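PDB 6JD6: ankyrin repeat domain-containing protein EMB506, chloroplastic from Arabidopsis thaliana, which takes part in the initial differentiation of the proplastid during embryo development and is required for correct cotyledon and leaf margin development. Local coordinates for residues 154-159 and 186-191; 222-227 and 257-262. All coordinates share one frame; numbering follows the deposited sequence.

Contact 1. Residues 154-159 and 186-191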
ATOM      1  N   ILE A 154      -3.780   0.919  -2.981  1.00 32.41           N
ATOM      2  CA  ILE A 154      -2.494   1.462  -2.556  1.00 33.79           C
ATOM      3  C   ILE A 154      -1.361   0.451  -2.782  1.00 40.06           C
ATOM      4  O   ILE A 154      -0.222   0.829  -3.067  1.00 43.17           O
ATOM      5  CB  ILE A 154      -2.553   1.896  -1.077  1.00 32.57           C
ATOM      6  CG1 ILE A 154      -3.481   3.105  -0.920  1.00 32.27           C
ATOM      7  CG2 ILE A 154      -1.164   2.223  -0.531  1.00 33.33           C
ATOM      8  CD1 ILE A 154      -3.766   3.472   0.524  1.00 31.33           C
ATOM      9  N   GLY A 155      -1.687  -0.837  -2.682  1.00 38.68           N
ATOM     10  CA  GLY A 155      -0.723  -1.895  -2.929  1.00 33.78           C
ATOM     11  C   GLY A 155      -0.733  -2.357  -4.374  1.00 34.95           C
ATOM     12  O   GLY A 155       0.057  -3.215  -4.764  1.00 32.84           O
ATOM     13  N   LYS A 156      -1.628  -1.778  -5.173  1.00 38.66           N
ATOM     14  CA  LYS A 156      -1.768  -2.144  -6.586  1.00 41.40           C
ATOM     15  C   LYS A 156      -1.945  -3.659  -6.771  1.00 43.22           C
ATOM     16  O   LYS A 156      -1.310  -4.285  -7.622  1.00 45.48           O
ATOM     17  CB  LYS A 156      -0.587  -1.606  -7.407  1.00 41.95           C
ATOM     18  CG  LYS A 156      -0.845  -1.523  -8.914  1.00 46.85           C
ATOM     19  CD  LYS A 156       0.287  -0.799  -9.626  1.00 51.04           C
ATOM     20  CE  LYS A 156       0.110  -0.826 -11.135  1.00 54.89           C
ATOM     21  NZ  LYS A 156       0.198  -2.208 -11.670  1.00 59.70           N
ATOM     22  N   LYS A 157      -2.815  -4.238  -5.953  1.00 43.48           N
ATOM     23  CA  LYS A 157      -3.149  -5.655  -6.030  1.00 41.57           C
ATOM     24  C   LYS A 157      -4.401  -5.828  -6.884  1.00 42.35           C
ATOM     25  O   LYS A 157      -5.504  -6.008  -6.362  1.00 43.71           O
ATOM     26  CB  LYS A 157      -3.392  -6.203  -4.621  1.00 43.50           C
ATOM     27  CG  LYS A 157      -2.227  -6.987  -4.033  1.00 48.09           C
ATOM     28  CD  LYS A 157      -1.004  -6.148  -3.704  1.00 47.39           C
ATOM     29  CE  LYS A 157       0.196  -7.077  -3.495  1.00 53.55           C
ATOM     30  NZ  LYS A 157       1.263  -6.566  -2.579  1.00 50.11           N
ATOM     31  N   GLU A 158      -4.227  -5.791  -8.200  0.80 41.37           N
ATOM     32  CA  GLU A 158      -5.358  -5.596  -9.104  0.80 44.52           C
ATOM     33  C   GLU A 158      -6.383  -6.736  -9.154  0.80 43.36           C
ATOM     34  O   GLU A 158      -7.571  -6.488  -9.335  0.80 44.57           O
ATOM     35  CB  GLU A 158      -4.871  -5.182 -10.500  0.80 47.31           C
ATOM     36  CG  GLU A 158      -4.161  -3.824 -10.486  0.80 49.32           C
ATOM     37  CD  GLU A 158      -3.965  -3.227 -11.869  0.80 53.84           C
ATOM     38  OE1 GLU A 158      -4.441  -2.095 -12.097  0.80 51.82           O
ATOM     39  OE2 GLU A 158      -3.331  -3.883 -12.725  0.80 59.22           O
ATOM     40  N   ALA A 159      -5.937  -7.972  -8.967  1.00 43.57           N
ATOM     41  CA  ALA A 159      -6.861  -9.107  -8.933  1.00 43.71           C
ATOM     42  C   ALA A 159      -7.724  -9.084  -7.670  1.00 45.58           C
ATOM     43  O   ALA A 159      -8.891  -9.478  -7.695  1.00 49.52           O
ATOM     44  CB  ALA A 159      -6.103 -10.420  -9.037  1.00 40.03           C
ATOM     45  N   VAL A 186      -4.927   6.296  -9.326  1.00 28.80           N
ATOM     46  CA  VAL A 186      -4.145   7.215 -10.128  1.00 28.64           C
ATOM     47  C   VAL A 186      -2.721   7.366  -9.570  1.00 29.68           C
ATOM     48  O   VAL A 186      -1.751   7.314 -10.329  1.00 30.02           O
ATOM     49  CB  VAL A 186      -4.841   8.579 -10.244  1.00 29.39           C
ATOM     50  CG1 VAL A 186      -3.910   9.589 -10.864  1.00 26.76           C
ATOM     51  CG2 VAL A 186      -6.121   8.440 -11.072  1.00 31.31           C
ATOM     52  N   GLN A 187      -2.588   7.516  -8.251  1.00 27.18           N
ATOM     53  CA  GLN A 187      -1.257   7.689  -7.657  1.00 29.47           C
ATOM     54  C   GLN A 187      -0.302   6.521  -7.913  1.00 32.14           C
ATOM     55  O   GLN A 187       0.898   6.736  -8.114  1.00 31.66           O
ATOM     56  CB  GLN A 187      -1.305   7.988  -6.152  1.00 28.11           C
ATOM     57  CG  GLN A 187       0.040   8.539  -5.657  1.00 30.95           C
ATOM     58  CD  GLN A 187       0.192   8.580  -4.149  1.00 35.01           C
ATOM     59  OE1 GLN A 187      -0.396   7.777  -3.428  1.00 34.31           O
ATOM     60  NE2 GLN A 187       1.003   9.524  -3.663  1.00 36.22           N
ATOM     61  N   VAL A 188      -0.818   5.293  -7.901  1.00 29.15           N
ATOM     62  CA  VAL A 188       0.034   4.127  -8.142  1.00 27.49           C
ATOM     63  C   VAL A 188       0.091   3.764  -9.624  1.00 29.62           C
ATOM     64  O   VAL A 188       0.679   2.753 -10.002  1.00 32.15           O
ATOM     65  CB  VAL A 188      -0.383   2.895  -7.286  1.00 29.89           C
ATOM     66  CG1 VAL A 188      -0.422   3.269  -5.809  1.00 31.05           C
ATOM     67  CG2 VAL A 188      -1.734   2.348  -7.733  1.00 28.48           C
ATOM     68  N   GLY A 189      -0.522   4.601 -10.457  1.00 29.37           N
ATOM     69  CA  GLY A 189      -0.505   4.408 -11.898  1.00 31.10           C
ATOM     70  C   GLY A 189      -1.162   3.127 -12.391  1.00 35.86           C
ATOM     71  O   GLY A 189      -0.707   2.524 -13.365  1.00 35.21           O
ATOM     72  N   ALA A 190      -2.233   2.708 -11.725  1.00 35.59           N
ATOM     73  CA  ALA A 190      -2.941   1.489 -12.113  1.00 37.89           C
ATOM     74  C   ALA A 190      -4.018   1.777 -13.156  1.00 38.51           C
ATOM     75  O   ALA A 190      -5.195   1.918 -12.819  1.00 40.15           O
ATOM     76  CB  ALA A 190      -3.549   0.817 -10.888  1.00 36.01           C
ATOM     77  N   LEU A 191      -3.608   1.854 -14.419  1.00 36.23           N
ATOM     78  CA  LEU A 191      -4.512   2.194 -15.515  1.00 39.45           C
ATOM     79  C   LEU A 191      -5.735   1.270 -15.620  1.00 40.57           C
ATOM     80  O   LEU A 191      -6.847   1.735 -15.866  1.00 42.17           O
ATOM     81  CB  LEU A 191      -3.749   2.221 -16.846  1.00 41.36           C
ATOM     82  CG  LEU A 191      -4.545   2.517 -18.123  1.00 44.89           C
ATOM     83  CD1 LEU A 191      -5.206   3.888 -18.062  1.00 42.09           C
ATOM     84  CD2 LEU A 191      -3.653   2.410 -19.354  1.00 46.41           C
TER

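Contact 2. Residues 222-227 and 257-262. With SO4 (sulfate ion), chain C; SO4 (sulfate ion), chain H.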
ATOM      1  N   ARG A 222       3.038  12.536 -13.909  1.00 33.96           N
ATOM      2  CA  ARG A 222       3.528  12.737 -15.284  1.00 31.94           C
ATOM      3  C   ARG A 222       2.987  11.709 -16.274  1.00 34.19           C
ATOM      4  O   ARG A 222       3.498  11.588 -17.391  1.00 34.64           O
ATOM      5  CB  ARG A 222       5.068  12.778 -15.362  1.00 30.09           C
ATOM      6  CG  ARG A 222       5.759  13.543 -14.231  1.00 30.18           C
ATOM      7  CD  ARG A 222       5.100  14.892 -13.994  1.00 28.30           C
ATOM      8  NE  ARG A 222       5.446  15.888 -15.002  1.00 31.24           N
ATOM      9  CZ  ARG A 222       4.847  17.070 -15.102  1.00 30.75           C
ATOM     10  NH1 ARG A 222       3.852  17.374 -14.277  1.00 28.07           N
ATOM     11  NH2 ARG A 222       5.228  17.939 -16.027  1.00 29.18           N
ATOM     12  N   ASN A 223       1.952  10.978 -15.877  1.00 31.42           N
ATOM     13  CA  ASN A 223       1.416   9.926 -16.738  1.00 32.70           C
ATOM     14  C   ASN A 223       0.429  10.434 -17.786  1.00 35.35           C
ATOM     15  O   ASN A 223      -0.698  10.821 -17.464  1.00 33.81           O
ATOM     16  CB  ASN A 223       0.770   8.817 -15.910  1.00 34.71           C
ATOM     17  CG  ASN A 223       0.554   7.555 -16.718  1.00 40.70           C
ATOM     18  OD1 ASN A 223      -0.436   7.425 -17.440  1.00 39.62           O
ATOM     19  ND2 ASN A 223       1.499   6.623 -16.623  1.00 45.14           N
ATOM     20  N   ARG A 224       0.859  10.415 -19.045  1.00 34.60           N
ATOM     21  CA  ARG A 224       0.045  10.900 -20.151  1.00 35.91           C
ATOM     22  C   ARG A 224      -1.209  10.058 -20.398  1.00 35.61           C
ATOM     23  O   ARG A 224      -2.290  10.603 -20.614  1.00 35.63           O
ATOM     24  CB  ARG A 224       0.892  10.987 -21.427  1.00 39.57           C
ATOM     25  CG  ARG A 224       1.979  12.058 -21.365  1.00 45.17           C
ATOM     26  CD  ARG A 224       2.999  11.899 -22.488  1.00 50.42           C
ATOM     27  NE  ARG A 224       3.782  10.674 -22.345  1.00 54.06           N
ATOM     28  CZ  ARG A 224       4.783  10.328 -23.150  1.00 58.12           C
ATOM     29  NH1 ARG A 224       5.126  11.118 -24.158  1.00 61.23           N
ATOM     30  NH2 ARG A 224       5.442   9.195 -22.946  1.00 57.79           N
ATOM     31  N   ASP A 225      -1.066   8.735 -20.376  1.00 35.67           N
ATOM     32  CA  ASP A 225      -2.204   7.845 -20.619  1.00 39.72           C
ATOM     33  C   ASP A 225      -3.334   8.036 -19.610  1.00 38.74           C
ATOM     34  O   ASP A 225      -4.504   8.110 -19.985  1.00 40.51           O
ATOM     35  CB  ASP A 225      -1.770   6.376 -20.618  1.00 39.44           C
ATOM     36  CG  ASP A 225      -1.044   5.983 -21.885  1.00 47.62           C
ATOM     37  OD1 ASP A 225      -1.111   6.746 -22.872  1.00 50.08           O
ATOM     38  OD2 ASP A 225      -0.414   4.905 -21.896  1.00 52.98           O
ATOM     39  N   ILE A 226      -2.982   8.107 -18.331  1.00 33.92           N
ATOM     40  CA  ILE A 226      -3.988   8.252 -17.283  1.00 35.22           C
ATOM     41  C   ILE A 226      -4.584   9.663 -17.250  1.00 35.84           C
ATOM     42  O   ILE A 226      -5.788   9.828 -17.045  1.00 37.96           O
ATOM     43  CB  ILE A 226      -3.434   7.826 -15.910  1.00 33.59           C
ATOM     44  CG1 ILE A 226      -3.223   6.307 -15.896  1.00 32.95           C
ATOM     45  CG2 ILE A 226      -4.381   8.235 -14.789  1.00 30.81           C
ATOM     46  CD1 ILE A 226      -2.575   5.785 -14.634  1.00 30.67           C
ATOM     47  N   THR A 227      -3.746  10.672 -17.476  1.00 35.35           N
ATOM     48  CA  THR A 227      -4.233  12.044 -17.619  1.00 34.08           C
ATOM     49  C   THR A 227      -5.269  12.118 -18.741  1.00 37.34           C
ATOM     50  O   THR A 227      -6.352  12.685 -18.568  1.00 38.26           O
ATOM     51  CB  THR A 227      -3.083  13.037 -17.905  1.00 33.08           C
ATOM     52  OG1 THR A 227      -2.198  13.093 -16.777  1.00 32.02           O
ATOM     53  CG2 THR A 227      -3.629  14.441 -18.181  1.00 34.11           C
ATOM     54  N   ASP A 257      12.087  18.277 -19.506  0.78 51.75           N
ATOM     55  CA  ASP A 257      12.563  16.930 -19.171  0.78 51.64           C
ATOM     56  C   ASP A 257      11.701  16.164 -18.163  0.78 47.83           C
ATOM     57  O   ASP A 257      12.180  15.238 -17.505  0.78 47.81           O
ATOM     58  CB  ASP A 257      14.020  16.969 -18.699  0.78 56.21           C
ATOM     59  CG  ASP A 257      14.938  17.632 -19.705  0.78 63.53           C
ATOM     60  OD1 ASP A 257      14.658  17.542 -20.921  0.78 64.88           O
ATOM     61  OD2 ASP A 257      15.937  18.249 -19.276  0.78 67.46           O
ATOM     62  N   PHE A 258      10.433  16.544 -18.051  1.00 42.06           N
ATOM     63  CA  PHE A 258       9.483  15.808 -17.226  1.00 37.87           C
ATOM     64  C   PHE A 258       8.164  15.603 -17.967  1.00 35.13           C
ATOM     65  O   PHE A 258       7.101  15.542 -17.346  1.00 35.66           O
ATOM     66  CB  PHE A 258       9.225  16.539 -15.901  1.00 37.84           C
ATOM     67  CG  PHE A 258      10.315  16.354 -14.881  1.00 39.76           C
ATOM     68  CD1 PHE A 258      10.254  15.322 -13.963  1.00 39.34           C
ATOM     69  CD2 PHE A 258      11.398  17.216 -14.840  1.00 41.35           C
ATOM     70  CE1 PHE A 258      11.255  15.149 -13.022  1.00 40.40           C
ATOM     71  CE2 PHE A 258      12.400  17.050 -13.899  1.00 41.81           C
ATOM     72  CZ  PHE A 258      12.328  16.017 -12.993  1.00 40.68           C
ATOM     73  N   LYS A 259       8.244  15.514 -19.293  1.00 35.63           N
ATOM     74  CA  LYS A 259       7.074  15.329 -20.147  1.00 38.58           C
ATOM     75  C   LYS A 259       6.066  16.465 -19.983  1.00 39.23           C
ATOM     76  O   LYS A 259       4.869  16.288 -20.206  1.00 40.16           O
ATOM     77  CB  LYS A 259       6.422  13.965 -19.878  1.00 38.75           C
ATOM     78  CG  LYS A 259       7.315  12.789 -20.265  1.00 41.97           C
ATOM     79  CD  LYS A 259       7.240  11.661 -19.255  1.00 46.30           C
ATOM     80  CE  LYS A 259       5.918  10.928 -19.339  1.00 47.88           C
ATOM     81  NZ  LYS A 259       5.754   9.993 -18.191  1.00 45.41           N
ATOM     82  N   SER A 260       6.567  17.637 -19.606  1.00 39.54           N
ATOM     83  CA  SER A 260       5.712  18.766 -19.266  1.00 39.74           C
ATOM     84  C   SER A 260       4.916  19.283 -20.454  1.00 42.01           C
ATOM     85  O   SER A 260       3.725  19.566 -20.329  1.00 42.89           O
ATOM     86  CB  SER A 260       6.537  19.897 -18.657  1.00 38.52           C
ATOM     87  OG  SER A 260       7.121  19.481 -17.438  1.00 38.09           O
ATOM     88  N   TYR A 261       5.569  19.414 -21.603  1.00 43.08           N
ATOM     89  CA  TYR A 261       4.890  19.930 -22.782  1.00 44.27           C
ATOM     90  C   TYR A 261       3.766  19.007 -23.251  1.00 43.23           C
ATOM     91  O   TYR A 261       2.698  19.474 -23.635  1.00 45.48           O
ATOM     92  CB  TYR A 261       5.866  20.192 -23.930  1.00 50.09           C
ATOM     93  CG  TYR A 261       5.176  20.810 -25.123  1.00 57.01           C
ATOM     94  CD1 TYR A 261       4.804  22.146 -25.110  1.00 59.05           C
ATOM     95  CD2 TYR A 261       4.869  20.054 -26.248  1.00 60.71           C
ATOM     96  CE1 TYR A 261       4.159  22.718 -26.187  1.00 62.74           C
ATOM     97  CE2 TYR A 261       4.225  20.621 -27.334  1.00 62.80           C
ATOM     98  CZ  TYR A 261       3.872  21.954 -27.294  1.00 65.81           C
ATOM     99  OH  TYR A 261       3.228  22.534 -28.361  1.00 71.50           O
ATOM    100  N   ASP A 262       4.011  17.701 -23.223  1.00 40.73           N
ATOM    101  CA  ASP A 262       2.995  16.733 -23.623  1.00 43.70           C
ATOM    102  C   ASP A 262       1.767  16.825 -22.730  1.00 42.46           C
ATOM    103  O   ASP A 262       0.635  16.787 -23.214  1.00 45.84           O
ATOM    104  CB  ASP A 262       3.551  15.308 -23.590  1.00 45.23           C
ATOM    105  CG  ASP A 262       4.508  15.032 -24.728  1.00 50.82           C
ATOM    106  OD1 ASP A 262       4.493  15.797 -25.716  1.00 53.58           O
ATOM    107  OD2 ASP A 262       5.271  14.048 -24.637  1.00 52.66           O
TER
HETATM  108  S   SO4 C 301       3.051   7.786 -20.170  0.81 46.09           S
HETATM  109  O1  SO4 C 301       3.909   7.414 -21.291  0.81 49.65           O
HETATM  110  O2  SO4 C 301       1.659   7.487 -20.495  0.81 40.93           O
HETATM  111  O3  SO4 C 301       3.431   7.025 -18.985  0.81 50.60           O
HETATM  112  O4  SO4 C 301       3.227   9.209 -19.893  0.81 42.46           O
HETATM  113  S   SO4 H 306       9.131  17.951 -22.452  1.00117.97           S
HETATM  114  O1  SO4 H 306       9.920  18.589 -23.502  1.00120.90           O
HETATM  115  O2  SO4 H 306       7.883  17.440 -23.018  1.00116.19           O
HETATM  116  O3  SO4 H 306       9.894  16.843 -21.880  1.00118.75           O
HETATM  117  O4  SO4 H 306       8.833  18.930 -21.410  1.00115.82           O

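Contact 1. Residues 154-159 and 186-191
Lys156 lies against Val188 and Ala190 where the helix-turn-helix units of two successive ankyrin repeats, ANK 2 and ANK 3, pack side by side through the turns between their helices. Both turns end the first helix with a Schellman motif, whose residue of positive phi is Lys156 in one repeat and Gly189 in the next. Glycine takes that backbone shape without strain; the lysine at the matching place instead brings a long chain that reaches the neighbouring turn. From CB, 4.1 Å from Val188 CG2, the chain runs out with CG anti to the backbone N (chi1 -161°), and CG touches both that methyl and Ala190 CB. CD comes 3.6 Å from Val188 O, and CE reaches Ala190 CA at 4.0 Å. The Lys156 chain runs antiparallel to the side chain of Val188, passing alongside it. At the end the chain bends (chi4 -65°), which carries NZ off Ala190, and no hydrogen bond to 186-191 forms. The aliphatic part of the lysine does the packing here, and branched Val188 and small Ala190 suit it. Glu158, in the first turn of helix 158-166, brings OE1 3.3 Å from Ala190 CB; the same oxygen is hydrogen-bonded to Thr193 OG1, in the first turn of helix 191-199. At the other end of the contact, the second methyl of Val188, CG1, rests 3.7 Å from Ile154 O.

Contact 2. Residues 222-227 and 257-262
Between ankyrin repeats ANK 4 and ANK 5 the turns joining the two helices of each repeat meet through polar and charged groups: Arg222 reaches the backbone of Phe258, and Arg224 pairs with Asp262. Arg222, the positive-phi residue of a Schellman motif, is bent at chi2 and chi3 (-47° and -76°), and its NE donates to Phe258 O at 2.9 Å. This bond is fairly straight, lying near the plane of both the carbonyl and the guanidinium. NH2 adds a weak bond to the same oxygen and hydrogen-bonds to Ala251 O, while NH1 serves Leu250 O and Val219 O. An arginine suits this buried place because its several N-H groups satisfy carbonyls of both repeats; an alanine here would probably leave those oxygens without their donors and open a gap between the turns. In return Lys259 NZ donates to Arg222 O at 2.9 Å from above the carbonyl plane. Asn223 caps the next helix, its OD1 accepting from Ile226 N. A sulfate, probably from the crystallisation liquor, sits at that helix start, its O4 accepting from Arg224 N (2.8 Å) and Arg224 NE and, weakly, from Lys259 NZ; its charge probably eases the closeness of these cations. Arg224 also forms a salt bridge: NH1 meets Asp262 OD2 at 3.0 Å on its anti side but tilted out of the carboxylate plane, although the guanidinium and carboxylate planes are only 11° apart.

In the fold
Contact 1 and contact 2 occupy equivalent places in one ankyrin stack, the first between ANK 2 and ANK 3 and the second between ANK 4 and ANK 5. They come in series along the chain, both segments of contact 1 preceding those of contact 2, and their centres are about 18 Å apart. The junction of ANK 3 with ANK 4 lies between them and joins them directly: Ile226, in helix 224-232, packs on the turn after helix 181-187, with its CD1 3.7 Å from Gly189 CA, and on Leu191 and Val186. Repeat-to-repeat packing therefore runs on from the middle of the chain toward its C-terminal end, giving an elongated, all-helical domain. A chain of another protein packs against residues of both contacts, so the stacked repeats offer it one extended surface.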